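Local coordinates for uncharacterized protein (Bacteroides ovatus, PDB 4IRT) that is of uncharacterized function but, as a putative neuraminidase with BNR-like repeats folded into a beta-propeller, may act on sialic-acid-containing glycans, at residues 340-345 with 350-355; 327-332 with 380-385; 278-283 with 313-318; 282-287 with 291-296. All blocks are in the same frame, centred on the assembly; numbering follows the deposited sequence.

Contact 1 of 4, residues 340-345 with 350-355; sequences SMAHAT and SKWTIT
The carbonyl oxygen of His-343 is gripped from the facing strand: the backbone N of Thr-353 donates to it at 2.9 Å, and CA of Trp-352 adds a C-H...O contact. The return bond, from His-343 N to Thr-353 O, is more bent, at 146°. Two residues along, Met-341 N and Thr-355 O pair at 2.8 Å, with the reciprocal bond from Thr-355 N to Met-341 O, as expected of hydrogen-bonded pairs in an antiparallel hairpin. Between them lies the non-hydrogen-bonded pair Ala-342 and Ile-354, whose CB and CD1 meet at 3.4 Å, closer than usual for two carbons. On that same face Trp-352 turns its indole over Ala-344. CG stands anti to the carbonyl carbon (chi1 -67°), and the ring turns back toward strand 340-344 until CB of Ala-344 lies 3.4 Å from the centroid of the six-membered ring, almost on its normal, in a CH-pi contact. On the other face a water is hydrogen-bonded to His-343 ND1 at 2.7 Å, while NE2 of the same imidazole is hydrogen-bonded to Glu-325. The hairpin forms the outer half of a four-stranded antiparallel sheet: strand 325-330 pairs with the far side of strand 340-344, strand 353-356 is outermost, and Ala-342 and Trp-352 pack against Ile-295 of the loop after strand 290-294.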
# COMPACT_ATOMS: atom_id res chain seq x y z
N SER A 340 5.89 -10.38 -11.59
CA SER A 340 5.26 -10.39 -12.90
C SER A 340 4.53 -9.09 -13.15
O SER A 340 4.21 -8.36 -12.19
CB SER A 340 4.32 -11.58 -13.03
OG SER A 340 5.00 -12.84 -12.91
N MSE A 341 4.28 -8.80 -14.43
CA MSE A 341 3.56 -7.60 -14.84
C MSE A 341 2.56 -7.92 -15.91
O MSE A 341 2.86 -8.66 -16.85
CB MSE A 341 4.49 -6.49 -15.34
CG MSE A 341 3.76 -5.23 -15.81
SE MSE A 341 5.14 -3.82 -16.06
CE MSE A 341 5.44 -4.44 -17.85
N ALA A 342 1.37 -7.34 -15.78
CA ALA A 342 0.39 -7.35 -16.84
C ALA A 342 0.16 -5.92 -17.33
O ALA A 342 0.12 -4.98 -16.54
CB ALA A 342 -0.91 -7.98 -16.36
N HIS A 343 0.06 -5.77 -18.65
CA HIS A 343 0.00 -4.48 -19.29
C HIS A 343 -1.21 -4.40 -20.21
O HIS A 343 -1.47 -5.35 -20.97
CB HIS A 343 1.25 -4.25 -20.14
CG HIS A 343 1.21 -2.97 -20.89
ND1 HIS A 343 1.13 -2.91 -22.26
CD2 HIS A 343 1.18 -1.69 -20.46
CE1 HIS A 343 1.07 -1.64 -22.65
NE2 HIS A 343 1.11 -0.88 -21.57
N ALA A 344 -1.95 -3.30 -20.12
CA ALA A 344 -3.06 -3.01 -21.07
C ALA A 344 -2.82 -1.63 -21.63
O ALA A 344 -2.67 -0.67 -20.88
CB ALA A 344 -4.41 -3.03 -20.34
N THR A 345 -2.79 -1.50 -22.95
CA THR A 345 -2.68 -0.18 -23.55
C THR A 345 -3.89 0.70 -23.20
O THR A 345 -3.77 1.92 -22.98
CB THR A 345 -2.54 -0.32 -25.07
OG1 THR A 345 -1.32 -1.00 -25.33
CG2 THR A 345 -2.49 1.03 -25.76
N SER A 350 -8.19 -3.48 -24.17
CA SER A 350 -7.04 -4.29 -24.51
C SER A 350 -7.03 -5.66 -23.86
O SER A 350 -7.48 -5.84 -22.72
CB SER A 350 -5.73 -3.60 -24.09
OG SER A 350 -5.56 -2.36 -24.73
N LYS A 351 -6.42 -6.60 -24.55
CA LYS A 351 -5.91 -7.78 -23.89
C LYS A 351 -4.77 -7.38 -22.94
O LYS A 351 -4.03 -6.41 -23.18
CB LYS A 351 -5.41 -8.77 -24.93
CG LYS A 351 -6.55 -9.43 -25.70
CD LYS A 351 -6.03 -10.33 -26.81
CE LYS A 351 -7.16 -11.06 -27.52
NZ LYS A 351 -6.67 -11.64 -28.80
N TRP A 352 -4.63 -8.14 -21.87
CA TRP A 352 -3.57 -7.89 -20.90
C TRP A 352 -2.40 -8.79 -21.25
O TRP A 352 -2.57 -10.01 -21.26
CB TRP A 352 -4.11 -8.22 -19.51
CG TRP A 352 -5.19 -7.27 -19.08
CD1 TRP A 352 -6.51 -7.37 -19.35
CD2 TRP A 352 -5.02 -6.07 -18.30
NE1 TRP A 352 -7.18 -6.29 -18.82
CE2 TRP A 352 -6.29 -5.50 -18.14
CE3 TRP A 352 -3.92 -5.44 -17.73
CZ2 TRP A 352 -6.50 -4.30 -17.46
CZ3 TRP A 352 -4.11 -4.27 -17.03
CH2 TRP A 352 -5.40 -3.71 -16.89
N THR A 353 -1.24 -8.22 -21.58
CA THR A 353 -0.05 -9.00 -21.89
C THR A 353 0.79 -9.19 -20.62
O THR A 353 1.00 -8.23 -19.86
CB THR A 353 0.77 -8.34 -23.00
OG1 THR A 353 1.31 -7.11 -22.53
CG2 THR A 353 -0.08 -8.09 -24.24
N ILE A 354 1.23 -10.42 -20.39
CA ILE A 354 1.93 -10.76 -19.15
C ILE A 354 3.37 -10.99 -19.45
O ILE A 354 3.71 -11.68 -20.40
CB ILE A 354 1.41 -12.06 -18.52
CG1 ILE A 354 -0.10 -12.13 -18.57
CG2 ILE A 354 1.92 -12.20 -17.09
CD1 ILE A 354 -0.76 -10.99 -17.86
N THR A 355 4.22 -10.43 -18.60
CA THR A 355 5.65 -10.68 -18.66
C THR A 355 6.16 -10.90 -17.23
O THR A 355 5.50 -10.53 -16.25
CB THR A 355 6.41 -9.52 -19.30
OG1 THR A 355 6.13 -8.29 -18.60
CG2 THR A 355 6.08 -9.36 -20.79
O HOH W 1 0.11 -4.74 -24.01
O HOH W 2 -2.33 -4.27 -24.22

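Contact 2 of 4, residues 327-332 with 380-385; sequences FYIFRD and LHLFVQ
Ile-329 meets two leucines, one with each of its branches, in a small, wholly apolar junction. Its CG2 methyl reaches tip to tip toward CD1 of Leu-382, at 3.8 Å, and its CD1 methyl toward CD2 of Leu-380, at 4.0 Å. The side-chain torsions divide the work: with CG2 anti to the backbone N and CG1 beside it (chi1 -51°), the branches spread along the strand, each over a different leucine. Residues 380 and 382 are two apart, and both point their CB toward strand 325-330. A looser touch, 4.5 Å from CB of Phe-327 to CD2 of Leu-380, extends the patch by one more residue. No hydrogen bond crosses; the CA atoms of Ile-329 and Leu-382 are 9.2 Å apart, the spacing of packed sheets rather than paired strands. This is face-to-face packing between neighbouring sheets of the propeller. Strand 325-330 lies inside its four-stranded sheet, between strands 318-322 and 340-344, whereas strand 381-385 is at the edge of a three-stranded one, beside strand 401-407.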
# COMPACT_ATOMS: atom_id res chain seq x y z
N PHE A 327 -0.18 -0.61 -15.91
CA PHE A 327 0.84 -1.57 -15.57
C PHE A 327 0.48 -2.17 -14.21
O PHE A 327 0.42 -1.45 -13.20
CB PHE A 327 2.19 -0.85 -15.49
CG PHE A 327 2.53 -0.14 -16.75
CD1 PHE A 327 2.06 1.14 -16.99
CD2 PHE A 327 3.29 -0.76 -17.73
CE1 PHE A 327 2.36 1.81 -18.17
CE2 PHE A 327 3.58 -0.09 -18.92
CZ PHE A 327 3.10 1.19 -19.14
N TYR A 328 0.30 -3.48 -14.20
CA TYR A 328 -0.29 -4.22 -13.08
C TYR A 328 0.72 -5.25 -12.59
O TYR A 328 1.07 -6.21 -13.29
CB TYR A 328 -1.55 -4.89 -13.60
CG TYR A 328 -2.52 -5.46 -12.58
CD1 TYR A 328 -2.24 -6.65 -11.91
CD2 TYR A 328 -3.77 -4.85 -12.35
CE1 TYR A 328 -3.12 -7.18 -11.02
CE2 TYR A 328 -4.66 -5.38 -11.45
CZ TYR A 328 -4.32 -6.54 -10.78
OH TYR A 328 -5.24 -7.09 -9.91
N ILE A 329 1.21 -5.04 -11.36
CA ILE A 329 2.31 -5.80 -10.81
C ILE A 329 1.79 -6.86 -9.81
O ILE A 329 0.94 -6.55 -8.95
CB ILE A 329 3.33 -4.89 -10.12
CG1 ILE A 329 3.77 -3.75 -11.03
CG2 ILE A 329 4.55 -5.70 -9.69
CD1 ILE A 329 4.46 -4.20 -12.31
N PHE A 330 2.22 -8.10 -10.00
CA PHE A 330 1.76 -9.21 -9.21
C PHE A 330 2.83 -10.31 -9.05
O PHE A 330 3.96 -10.14 -9.47
CB PHE A 330 0.47 -9.77 -9.79
CG PHE A 330 0.62 -10.49 -11.09
CD1 PHE A 330 0.70 -9.80 -12.29
CD2 PHE A 330 0.59 -11.89 -11.13
CE1 PHE A 330 0.75 -10.47 -13.50
CE2 PHE A 330 0.67 -12.56 -12.34
CZ PHE A 330 0.77 -11.85 -13.53
N ARG A 331 2.45 -11.38 -8.38
CA ARG A 331 3.33 -12.54 -8.20
C ARG A 331 2.42 -13.74 -8.07
O ARG A 331 1.47 -13.71 -7.28
CB ARG A 331 4.21 -12.32 -6.97
CG ARG A 331 5.04 -13.51 -6.47
CD ARG A 331 4.26 -14.43 -5.56
NE ARG A 331 3.93 -13.76 -4.31
CZ ARG A 331 3.06 -14.19 -3.41
NH1 ARG A 331 2.35 -15.31 -3.58
NH2 ARG A 331 2.92 -13.50 -2.30
N ASP A 332 2.74 -14.81 -8.79
CA ASP A 332 1.83 -15.96 -8.89
C ASP A 332 2.63 -17.26 -8.89
O ASP A 332 3.55 -17.43 -9.69
CB ASP A 332 1.00 -15.80 -10.18
CG ASP A 332 -0.23 -16.75 -10.26
OD1 ASP A 332 -0.24 -17.86 -9.69
OD2 ASP A 332 -1.17 -16.35 -11.00
N LEU A 380 8.74 3.51 -13.02
CA LEU A 380 8.23 2.51 -12.07
C LEU A 380 9.38 1.76 -11.46
O LEU A 380 10.05 0.94 -12.15
CB LEU A 380 7.28 1.52 -12.75
CG LEU A 380 6.62 0.42 -11.91
CD1 LEU A 380 5.82 1.07 -10.79
CD2 LEU A 380 5.74 -0.46 -12.79
N HIS A 381 9.62 2.03 -10.19
CA HIS A 381 10.65 1.35 -9.41
C HIS A 381 9.95 0.56 -8.34
O HIS A 381 9.07 1.10 -7.64
CB HIS A 381 11.61 2.36 -8.79
CG HIS A 381 12.55 3.00 -9.77
ND1 HIS A 381 13.65 3.71 -9.37
CD2 HIS A 381 12.56 3.04 -11.13
CE1 HIS A 381 14.30 4.17 -10.43
NE2 HIS A 381 13.65 3.78 -11.51
N LEU A 382 10.31 -0.71 -8.26
CA LEU A 382 9.75 -1.65 -7.30
C LEU A 382 10.78 -2.07 -6.26
O LEU A 382 11.96 -2.33 -6.57
CB LEU A 382 9.26 -2.89 -8.04
CG LEU A 382 8.18 -2.73 -9.11
CD1 LEU A 382 7.97 -4.00 -9.92
CD2 LEU A 382 6.89 -2.33 -8.44
N PHE A 383 10.30 -2.20 -5.02
CA PHE A 383 11.01 -2.85 -3.93
C PHE A 383 10.90 -4.36 -4.13
O PHE A 383 9.81 -4.94 -4.03
CB PHE A 383 10.38 -2.45 -2.57
CG PHE A 383 11.15 -2.93 -1.34
CD1 PHE A 383 11.18 -4.29 -0.99
CD2 PHE A 383 11.85 -2.04 -0.53
CE1 PHE A 383 11.89 -4.74 0.14
CE2 PHE A 383 12.53 -2.48 0.60
CZ PHE A 383 12.58 -3.84 0.94
N VAL A 384 12.02 -5.02 -4.38
CA VAL A 384 12.03 -6.44 -4.72
C VAL A 384 12.99 -7.19 -3.78
O VAL A 384 14.15 -6.84 -3.68
CB VAL A 384 12.43 -6.64 -6.18
CG1 VAL A 384 12.61 -8.12 -6.52
CG2 VAL A 384 11.36 -6.05 -7.09
N GLN A 385 12.49 -8.24 -3.15
CA GLN A 385 13.27 -9.08 -2.23
C GLN A 385 12.53 -10.41 -2.10
O GLN A 385 11.32 -10.43 -1.90
CB GLN A 385 13.35 -8.45 -0.85
CG GLN A 385 14.23 -9.21 0.09
CD GLN A 385 14.09 -8.84 1.53
OE1 GLN A 385 13.15 -8.18 1.94
NE2 GLN A 385 15.05 -9.29 2.32

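Contact 3 of 4, residues 278-283 with 313-318; sequences PQYRIV and PIARPR
Tyr-280 carries this contact almost alone, its phenol set against the extended chain of residues 314-317. Tyr-280 OH donates to the carbonyl oxygen of Ala-315 across 2.5 Å, a short bond. It reaches that oxygen in the carbonyl plane, on a lone pair, and the oxygen in turn sits at the edge of the phenol, in the plane of the ring. Ile-314 lies over one face: its CD1 is 4.2 Å from the ring centroid and 23° off the normal, a CH-pi contact, while its CB comes within 3.3 Å of Tyr-280 OH. CB of Pro-317 adds an apolar touch to CE1 of Tyr-280 at 4.1 Å. The isoleucine methyl gets there because CG1 is placed between the backbone N and the carbonyl carbon (chi1 66°). Further out, the tyrosine is held by its strand: its backbone bonds to Ile-295 on one side, while Gln-279 and Arg-281 pair with Trp-270 and Thr-268 of strand 264-271 on the other. Ile-314 is backed by Tyr-269, and Pro-317 by Ala-267 and Tyr-328. A phenylalanine here would probably leave the Ala-315 carbonyl without its hydroxyl mate. The contact ties strand 278-285 of one propeller sheet to the irregular segment leading into strand 318-322 of the next. Its chemistry is that of a buried phenol satisfying a main-chain carbonyl, with Ile-314 and Pro-317 flanking the ring.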
# COMPACT_ATOMS: atom_id res chain seq x y z
N PRO A 278 -9.44 -17.95 -7.86
CA PRO A 278 -9.38 -16.49 -7.75
C PRO A 278 -8.65 -15.90 -8.94
O PRO A 278 -7.70 -16.52 -9.44
CB PRO A 278 -8.60 -16.27 -6.44
CG PRO A 278 -8.81 -17.55 -5.67
CD PRO A 278 -8.78 -18.61 -6.72
N GLN A 279 -9.07 -14.71 -9.38
CA GLN A 279 -8.49 -14.06 -10.54
C GLN A 279 -8.23 -12.62 -10.20
O GLN A 279 -9.05 -12.00 -9.53
CB GLN A 279 -9.47 -14.08 -11.73
CG GLN A 279 -9.96 -15.46 -12.15
CD GLN A 279 -8.92 -16.28 -12.92
OE1 GLN A 279 -7.83 -15.80 -13.24
NE2 GLN A 279 -9.27 -17.51 -13.21
N TYR A 280 -7.13 -12.10 -10.72
CA TYR A 280 -6.80 -10.70 -10.59
C TYR A 280 -7.78 -9.80 -11.35
O TYR A 280 -8.28 -10.15 -12.43
CB TYR A 280 -5.38 -10.45 -11.07
CG TYR A 280 -4.28 -10.87 -10.15
CD1 TYR A 280 -4.01 -10.16 -8.97
CD2 TYR A 280 -3.44 -11.98 -10.45
CE1 TYR A 280 -2.97 -10.50 -8.14
CE2 TYR A 280 -2.39 -12.34 -9.58
CZ TYR A 280 -2.17 -11.59 -8.46
OH TYR A 280 -1.13 -11.85 -7.58
N ARG A 281 -8.09 -8.65 -10.75
CA ARG A 281 -9.08 -7.72 -11.23
C ARG A 281 -8.59 -6.30 -11.15
O ARG A 281 -7.80 -5.96 -10.28
CB ARG A 281 -10.31 -7.78 -10.32
CG ARG A 281 -10.80 -9.19 -10.06
CD ARG A 281 -11.51 -9.81 -11.25
NE ARG A 281 -11.89 -11.20 -10.96
CZ ARG A 281 -12.89 -11.86 -11.54
NH1 ARG A 281 -13.60 -11.28 -12.49
NH2 ARG A 281 -13.17 -13.12 -11.19
N ILE A 282 -9.14 -5.45 -12.01
CA ILE A 282 -9.09 -4.01 -11.83
C ILE A 282 -10.51 -3.43 -11.85
O ILE A 282 -11.35 -3.86 -12.64
CB ILE A 282 -8.14 -3.36 -12.88
CG1 ILE A 282 -7.81 -1.92 -12.49
CG2 ILE A 282 -8.72 -3.43 -14.29
CD1 ILE A 282 -6.59 -1.37 -13.18
N VAL A 283 -10.75 -2.45 -10.98
CA VAL A 283 -12.03 -1.74 -10.89
C VAL A 283 -11.69 -0.26 -10.99
O VAL A 283 -10.84 0.22 -10.26
CB VAL A 283 -12.72 -2.05 -9.56
CG1 VAL A 283 -13.96 -1.21 -9.31
CG2 VAL A 283 -13.00 -3.54 -9.43
N PRO A 313 -1.11 -18.23 -2.54
CA PRO A 313 -0.30 -18.49 -3.73
C PRO A 313 -0.08 -17.31 -4.66
O PRO A 313 0.75 -17.40 -5.56
CB PRO A 313 -1.12 -19.56 -4.48
CG PRO A 313 -2.17 -20.02 -3.56
CD PRO A 313 -2.40 -18.94 -2.57
N ILE A 314 -0.86 -16.25 -4.48
CA ILE A 314 -0.69 -15.05 -5.28
C ILE A 314 -0.56 -13.83 -4.35
O ILE A 314 -1.04 -13.82 -3.21
CB ILE A 314 -1.83 -14.84 -6.30
CG1 ILE A 314 -3.15 -14.57 -5.62
CG2 ILE A 314 -1.99 -16.05 -7.22
CD1 ILE A 314 -4.29 -14.31 -6.57
N ALA A 315 0.13 -12.81 -4.86
CA ALA A 315 0.32 -11.57 -4.12
C ALA A 315 -0.83 -10.62 -4.34
O ALA A 315 -1.40 -10.56 -5.42
CB ALA A 315 1.61 -10.89 -4.55
N ARG A 316 -1.11 -9.81 -3.34
CA ARG A 316 -1.96 -8.66 -3.56
C ARG A 316 -1.21 -7.65 -4.47
O ARG A 316 0.01 -7.51 -4.39
CB ARG A 316 -2.35 -8.04 -2.24
CG ARG A 316 -3.27 -8.95 -1.48
CD ARG A 316 -3.52 -8.49 -0.07
NE ARG A 316 -2.31 -8.59 0.72
CZ ARG A 316 -2.26 -8.46 2.04
NH1 ARG A 316 -3.35 -8.17 2.73
NH2 ARG A 316 -1.10 -8.56 2.66
N PRO A 317 -1.93 -7.01 -5.39
CA PRO A 317 -1.27 -6.29 -6.46
C PRO A 317 -1.04 -4.80 -6.27
O PRO A 317 -1.64 -4.16 -5.39
CB PRO A 317 -2.23 -6.51 -7.62
CG PRO A 317 -3.57 -6.49 -6.98
CD PRO A 317 -3.36 -7.25 -5.68
N ARG A 318 -0.18 -4.26 -7.12
CA ARG A 318 -0.02 -2.79 -7.26
C ARG A 318 -0.22 -2.42 -8.72
O ARG A 318 -0.06 -3.27 -9.60
CB ARG A 318 1.37 -2.31 -6.82
CG ARG A 318 1.72 -2.45 -5.34
CD ARG A 318 1.31 -1.25 -4.57
NE ARG A 318 1.68 -1.21 -3.15
CZ ARG A 318 2.34 -0.21 -2.58
NH1 ARG A 318 2.82 0.82 -3.29
NH2 ARG A 318 2.56 -0.24 -1.28

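Contact 4 of 4, residues 282-287 with 291-296; sequences IVWNDG and HQRQIT
A beta hairpin closes the outer side of a four-stranded antiparallel propeller sheet, joining strand 278-285 to the edge strand 290-294. Ile-282 with Arg-293 and Trp-284 with His-291 are its hydrogen-bonded pairs; Ile-282 N to Arg-293 O, at 2.9 Å, is typical. Side chains of both pairs share one face, where the indole of Trp-284 lies across the partner strand. Its CG occupies the crowded position between backbone N and carbonyl carbon (chi1 78°), which swings the ring over toward strand 290-294. CB of His-291 then sits over one face, 3.4 Å from the centroid of the six-membered ring, a CH-pi contact, whereas CG of Arg-293, in the modelled one of its two conformers, meets the indole edge in plane, 3.6 Å from CH2 of Trp-284. Tyr-265 also meets the indole, with nearly parallel planes. With an alanine in place of Trp-284, His-291 CB and the Arg-293 chain are likely to lose their shared packing surface, and a gap to open beside Tyr-265. At the turn, NE2 of His-291 donates to OD2 of Asp-286 over 2.7 Å, nearly straight at 169°; Asp-286 OD2 lies in the imidazole plane, while NE2 meets that oxygen from above the carboxylate plane.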
# COMPACT_ATOMS: atom_id res chain seq x y z
N ILE A 282 -9.14 -5.45 -12.01
CA ILE A 282 -9.09 -4.01 -11.83
C ILE A 282 -10.51 -3.43 -11.85
O ILE A 282 -11.35 -3.86 -12.64
CB ILE A 282 -8.14 -3.36 -12.88
CG1 ILE A 282 -7.81 -1.92 -12.49
CG2 ILE A 282 -8.72 -3.43 -14.29
CD1 ILE A 282 -6.59 -1.37 -13.18
N VAL A 283 -10.75 -2.45 -10.98
CA VAL A 283 -12.03 -1.74 -10.89
C VAL A 283 -11.69 -0.26 -10.99
O VAL A 283 -10.84 0.22 -10.26
CB VAL A 283 -12.72 -2.05 -9.56
CG1 VAL A 283 -13.96 -1.21 -9.31
CG2 VAL A 283 -13.00 -3.54 -9.43
N TRP A 284 -12.38 0.47 -11.85
CA TRP A 284 -12.10 1.89 -12.02
C TRP A 284 -13.34 2.66 -12.44
O TRP A 284 -14.32 2.07 -12.91
CB TRP A 284 -10.98 2.10 -13.05
CG TRP A 284 -11.41 1.97 -14.51
CD1 TRP A 284 -11.67 3.00 -15.39
CD2 TRP A 284 -11.61 0.76 -15.25
NE1 TRP A 284 -12.04 2.49 -16.62
CE2 TRP A 284 -12.03 1.13 -16.56
CE3 TRP A 284 -11.53 -0.61 -14.93
CZ2 TRP A 284 -12.31 0.19 -17.53
CZ3 TRP A 284 -11.79 -1.53 -15.91
CH2 TRP A 284 -12.20 -1.11 -17.20
N ASN A 285 -13.28 3.97 -12.24
CA ASN A 285 -14.39 4.87 -12.54
C ASN A 285 -13.90 5.89 -13.54
O ASN A 285 -12.82 6.43 -13.36
CB ASN A 285 -14.87 5.57 -11.29
CG ASN A 285 -16.11 6.42 -11.53
OD1 ASN A 285 -16.01 7.58 -11.94
ND2 ASN A 285 -17.28 5.83 -11.32
N ASP A 286 -14.66 6.09 -14.61
CA ASP A 286 -14.26 6.97 -15.73
C ASP A 286 -14.82 8.40 -15.62
O ASP A 286 -14.67 9.23 -16.53
CB ASP A 286 -14.64 6.32 -17.07
CG ASP A 286 -16.13 6.14 -17.26
OD1 ASP A 286 -16.91 6.77 -16.51
OD2 ASP A 286 -16.52 5.36 -18.16
N GLY A 287 -15.42 8.68 -14.48
CA GLY A 287 -16.08 9.95 -14.20
C GLY A 287 -17.58 9.73 -14.16
O GLY A 287 -18.29 10.45 -13.49
N HIS A 291 -16.35 0.26 -13.77
CA HIS A 291 -16.06 -0.85 -14.67
C HIS A 291 -15.18 -1.84 -13.94
O HIS A 291 -14.56 -1.50 -12.95
CB HIS A 291 -15.27 -0.35 -15.90
CG HIS A 291 -15.92 0.79 -16.62
ND1 HIS A 291 -16.91 0.60 -17.57
CD2 HIS A 291 -15.71 2.12 -16.57
CE1 HIS A 291 -17.29 1.78 -18.04
NE2 HIS A 291 -16.57 2.72 -17.46
N GLN A 292 -15.16 -3.07 -14.45
CA GLN A 292 -14.29 -4.10 -13.94
C GLN A 292 -13.69 -4.87 -15.10
O GLN A 292 -14.32 -4.99 -16.16
CB GLN A 292 -15.08 -5.10 -13.07
CG GLN A 292 -16.22 -5.80 -13.82
CD GLN A 292 -16.92 -6.90 -13.01
OE1 GLN A 292 -16.28 -7.74 -12.39
NE2 GLN A 292 -18.25 -6.93 -13.09
N ARG A 293 -12.46 -5.35 -14.93
CA ARG A 293 -11.89 -6.30 -15.87
C ARG A 293 -11.08 -7.35 -15.12
O ARG A 293 -10.49 -7.07 -14.05
CB ARG A 293 -11.02 -5.59 -16.92
CG ARG A 293 -11.76 -4.59 -17.82
CD ARG A 293 -12.54 -5.25 -18.93
NE ARG A 293 -13.05 -4.25 -19.88
CZ ARG A 293 -14.17 -3.57 -19.67
NH1 ARG A 293 -14.87 -3.80 -18.57
NH2 ARG A 293 -14.59 -2.68 -20.56
N GLN A 294 -11.07 -8.54 -15.68
CA GLN A 294 -10.24 -9.64 -15.22
C GLN A 294 -8.89 -9.60 -15.97
O GLN A 294 -8.85 -9.44 -17.19
CB GLN A 294 -10.93 -10.96 -15.48
CG GLN A 294 -10.17 -12.19 -15.00
CD GLN A 294 -10.95 -13.47 -15.27
OE1 GLN A 294 -12.18 -13.47 -15.32
NE2 GLN A 294 -10.22 -14.58 -15.40
N ILE A 295 -7.81 -9.76 -15.23
CA ILE A 295 -6.48 -9.50 -15.74
C ILE A 295 -5.85 -10.75 -16.32
O ILE A 295 -5.27 -10.68 -17.41
CB ILE A 295 -5.54 -8.96 -14.64
CG1 ILE A 295 -6.15 -7.77 -13.91
CG2 ILE A 295 -4.17 -8.59 -15.23
CD1 ILE A 295 -6.52 -6.59 -14.77
N THR A 296 -5.91 -11.88 -15.63
CA THR A 296 -5.30 -13.12 -16.19
C THR A 296 -6.33 -14.24 -16.22
O THR A 296 -7.46 -14.04 -15.82
CB THR A 296 -3.96 -13.53 -15.51
OG1 THR A 296 -4.20 -13.98 -14.19
CG2 THR A 296 -2.95 -12.37 -15.46

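Overall arrangement
Read together, the four contacts illustrate how a propeller is built: hairpins within sheets, side-chain packing and a few side-chain to main-chain hydrogen bonds between them. Contacts 3 and 4 share Ile-282 and Val-283, and their centres lie about 12 Å apart. Contacts 1 and 2 use neighbouring strands of the next sheet, linked by Ala-342 N to Tyr-328 O at 2.8 Å. Between the two sheets, Tyr-328 OH reaches Arg-281 O, also at 2.8 Å, Trp-352 CZ2 packs on Ile-282 CG2 at 4.0 Å, and Ile-354 CD1 on Thr-296 CG2 at 3.5 Å. Contact 2 then carries the packing onward to strand 381-385, its centre about 19 Å from that of contact 4.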